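Local coordinates for ABC transporter substrate binding protein (Ribose) (Agrobacterium vitis, PDB 4WUT) that probably serves as the sugar-binding receptor of an ABC transporter and holds beta-D-fucopyranose in its ligand pocket, at residues Gln184-Tyr189 with Ala207-Leu212. Sequence-based numbering, arbitrary orientation.
Sequences QIVGPY and AANADL
Val186 meets Asn209 and Leu212 within a beta-alpha-beta crossover of the periplasmic binding protein fold: strand 184-190, outermost in its sheet, leads through helix 195-208 and a type I turn from Asn209 to Leu212 into strand 214-217. Leu212 N donates to Asn209 O at 3.0 Å and closes the turn.

Both Val186 methyls face the carboxamide of Asn209. CG1, anti to its own backbone N (chi1 -178°), comes within 3.9 Å of Asn209 ND2, and CG2 lies 4.1 Å from Asn209 OD1. These are van der Waals distances, and no direct hydrogen bond joins the segments. Val186 CG2 also approaches Leu212 CD1 at 4.4 Å, a loose apolar contact.

With chi1 at -60°, Asn209 sets CG anti to its carbonyl carbon and sends the amide toward the strand. The amide's rotation is fixed from both ends: OD1 accepts from Lys153, which also forms a salt bridge with Asp211, while ND2 donates to Val205 O in the preceding helix. Within the strand, Val186 CG1 lies in plane at the edge of the Tyr189 ring; the Tyr189 hydroxyl reaches Asn209 through one water. That water lies 2.6 Å from Tyr189 OH and accepts from Asn209 ND2 at 3.1 Å.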
loop_
_atom_site.group_PDB
_atom_site.type_symbol
_atom_site.label_atom_id
_atom_site.label_comp_id
_atom_site.label_asym_id
_atom_site.label_seq_id
_atom_site.Cartn_x
_atom_site.Cartn_y
_atom_site.Cartn_z
ATOM N N GLN A 184 14.389 -4.620 19.952
ATOM C CA GLN A 184 14.647 -3.187 19.868
ATOM C C GLN A 184 14.441 -2.728 18.453
ATOM O O GLN A 184 15.035 -3.299 17.547
ATOM C CB GLN A 184 16.089 -2.900 20.275
ATOM C CG GLN A 184 16.513 -1.471 20.054
ATOM C CD GLN A 184 17.936 -1.202 20.517
ATOM O OE1 GLN A 184 18.483 -1.935 21.352
ATOM N NE2 GLN A 184 18.545 -0.147 19.970
ATOM N N ILE A 185 13.623 -1.698 18.257
ATOM C CA ILE A 185 13.355 -1.190 16.926
ATOM C C ILE A 185 14.297 -0.029 16.602
ATOM O O ILE A 185 14.416 0.920 17.374
ATOM C CB ILE A 185 11.894 -0.763 16.775
ATOM C CG1 ILE A 185 10.985 -2.000 16.808
ATOM C CG2 ILE A 185 11.681 0.026 15.484
ATOM C CD1 ILE A 185 9.527 -1.683 16.963
ATOM N N VAL A 186 15.016 -0.164 15.489
ATOM C CA VAL A 186 15.837 0.886 14.892
ATOM C C VAL A 186 14.999 1.545 13.789
ATOM O O VAL A 186 14.353 0.866 12.988
ATOM C CB VAL A 186 17.097 0.261 14.253
ATOM C CG1 VAL A 186 17.985 1.338 13.661
ATOM C CG2 VAL A 186 17.855 -0.579 15.289
ATOM N N GLY A 187 15.002 2.874 13.739
ATOM C CA GLY A 187 14.076 3.572 12.867
ATOM C C GLY A 187 12.858 4.027 13.644
ATOM O O GLY A 187 12.917 4.175 14.879
ATOM N N PRO A 188 11.743 4.249 12.948
ATOM C CA PRO A 188 11.531 4.072 11.508
ATOM C C PRO A 188 12.271 5.062 10.637
ATOM O O PRO A 188 12.582 6.212 11.041
ATOM C CB PRO A 188 10.030 4.261 11.347
ATOM C CG PRO A 188 9.665 5.208 12.470
ATOM C CD PRO A 188 10.537 4.764 13.617
ATOM N N TYR A 189 12.580 4.595 9.437
ATOM C CA TYR A 189 13.116 5.439 8.390
ATOM C C TYR A 189 12.018 5.620 7.350
ATOM O O TYR A 189 11.080 4.805 7.266
ATOM C CB TYR A 189 14.389 4.812 7.815
ATOM C CG TYR A 189 15.453 4.713 8.879
ATOM C CD1 TYR A 189 16.198 5.823 9.251
ATOM C CD2 TYR A 189 15.664 3.533 9.570
ATOM C CE1 TYR A 189 17.146 5.743 10.265
ATOM C CE2 TYR A 189 16.597 3.462 10.583
ATOM C CZ TYR A 189 17.327 4.554 10.925
ATOM O OH TYR A 189 18.248 4.459 11.927
ATOM N N ALA A 207 25.014 -0.841 7.770
ATOM C CA ALA A 207 26.355 -0.469 8.137
ATOM C C ALA A 207 26.440 0.025 9.589
ATOM O O ALA A 207 27.454 -0.144 10.238
ATOM C CB ALA A 207 26.905 0.581 7.184
ATOM N N ALA A 208 25.371 0.666 10.060
ATOM C CA ALA A 208 25.298 1.196 11.406
ATOM C C ALA A 208 25.029 0.119 12.438
ATOM O O ALA A 208 25.303 0.330 13.610
ATOM C CB ALA A 208 24.208 2.252 11.488
ATOM N N ASN A 209 24.463 -1.012 12.008
ATOM C CA ASN A 209 23.996 -2.032 12.947
ATOM C C ASN A 209 24.456 -3.443 12.553
ATOM O O ASN A 209 23.698 -4.232 11.995
ATOM C CB ASN A 209 22.474 -2.000 13.066
ATOM C CG ASN A 209 21.957 -0.666 13.562
ATOM O OD1 ASN A 209 21.941 -0.405 14.780
ATOM N ND2 ASN A 209 21.531 0.172 12.640
ATOM N N ALA A 210 25.702 -3.751 12.854
ATOM C CA ALA A 210 26.269 -5.049 12.501
ATOM C C ALA A 210 25.493 -6.199 13.112
ATOM O O ALA A 210 25.486 -7.303 12.566
ATOM C CB ALA A 210 27.716 -5.135 12.935
ATOM N N ASP A 211 24.864 -5.930 14.253
ATOM C CA ASP A 211 24.122 -6.945 15.004
ATOM C C ASP A 211 22.646 -7.040 14.604
ATOM O O ASP A 211 21.898 -7.772 15.233
ATOM C CB ASP A 211 24.211 -6.659 16.515
ATOM C CG ASP A 211 23.763 -5.234 16.889
ATOM O OD1 ASP A 211 23.675 -4.343 16.015
ATOM O OD2 ASP A 211 23.545 -4.999 18.098
ATOM N N LEU A 212 22.228 -6.337 13.563
ATOM C CA LEU A 212 20.828 -6.352 13.165
ATOM C C LEU A 212 20.365 -7.766 12.861
ATOM O O LEU A 212 21.045 -8.515 12.148
ATOM C CB LEU A 212 20.624 -5.452 11.930
ATOM C CG LEU A 212 19.202 -4.973 11.678
ATOM C CD1 LEU A 212 18.790 -3.987 12.741
ATOM C CD2 LEU A 212 19.076 -4.347 10.311
HETATM O O HOH W 1 20.427 2.996 12.286
#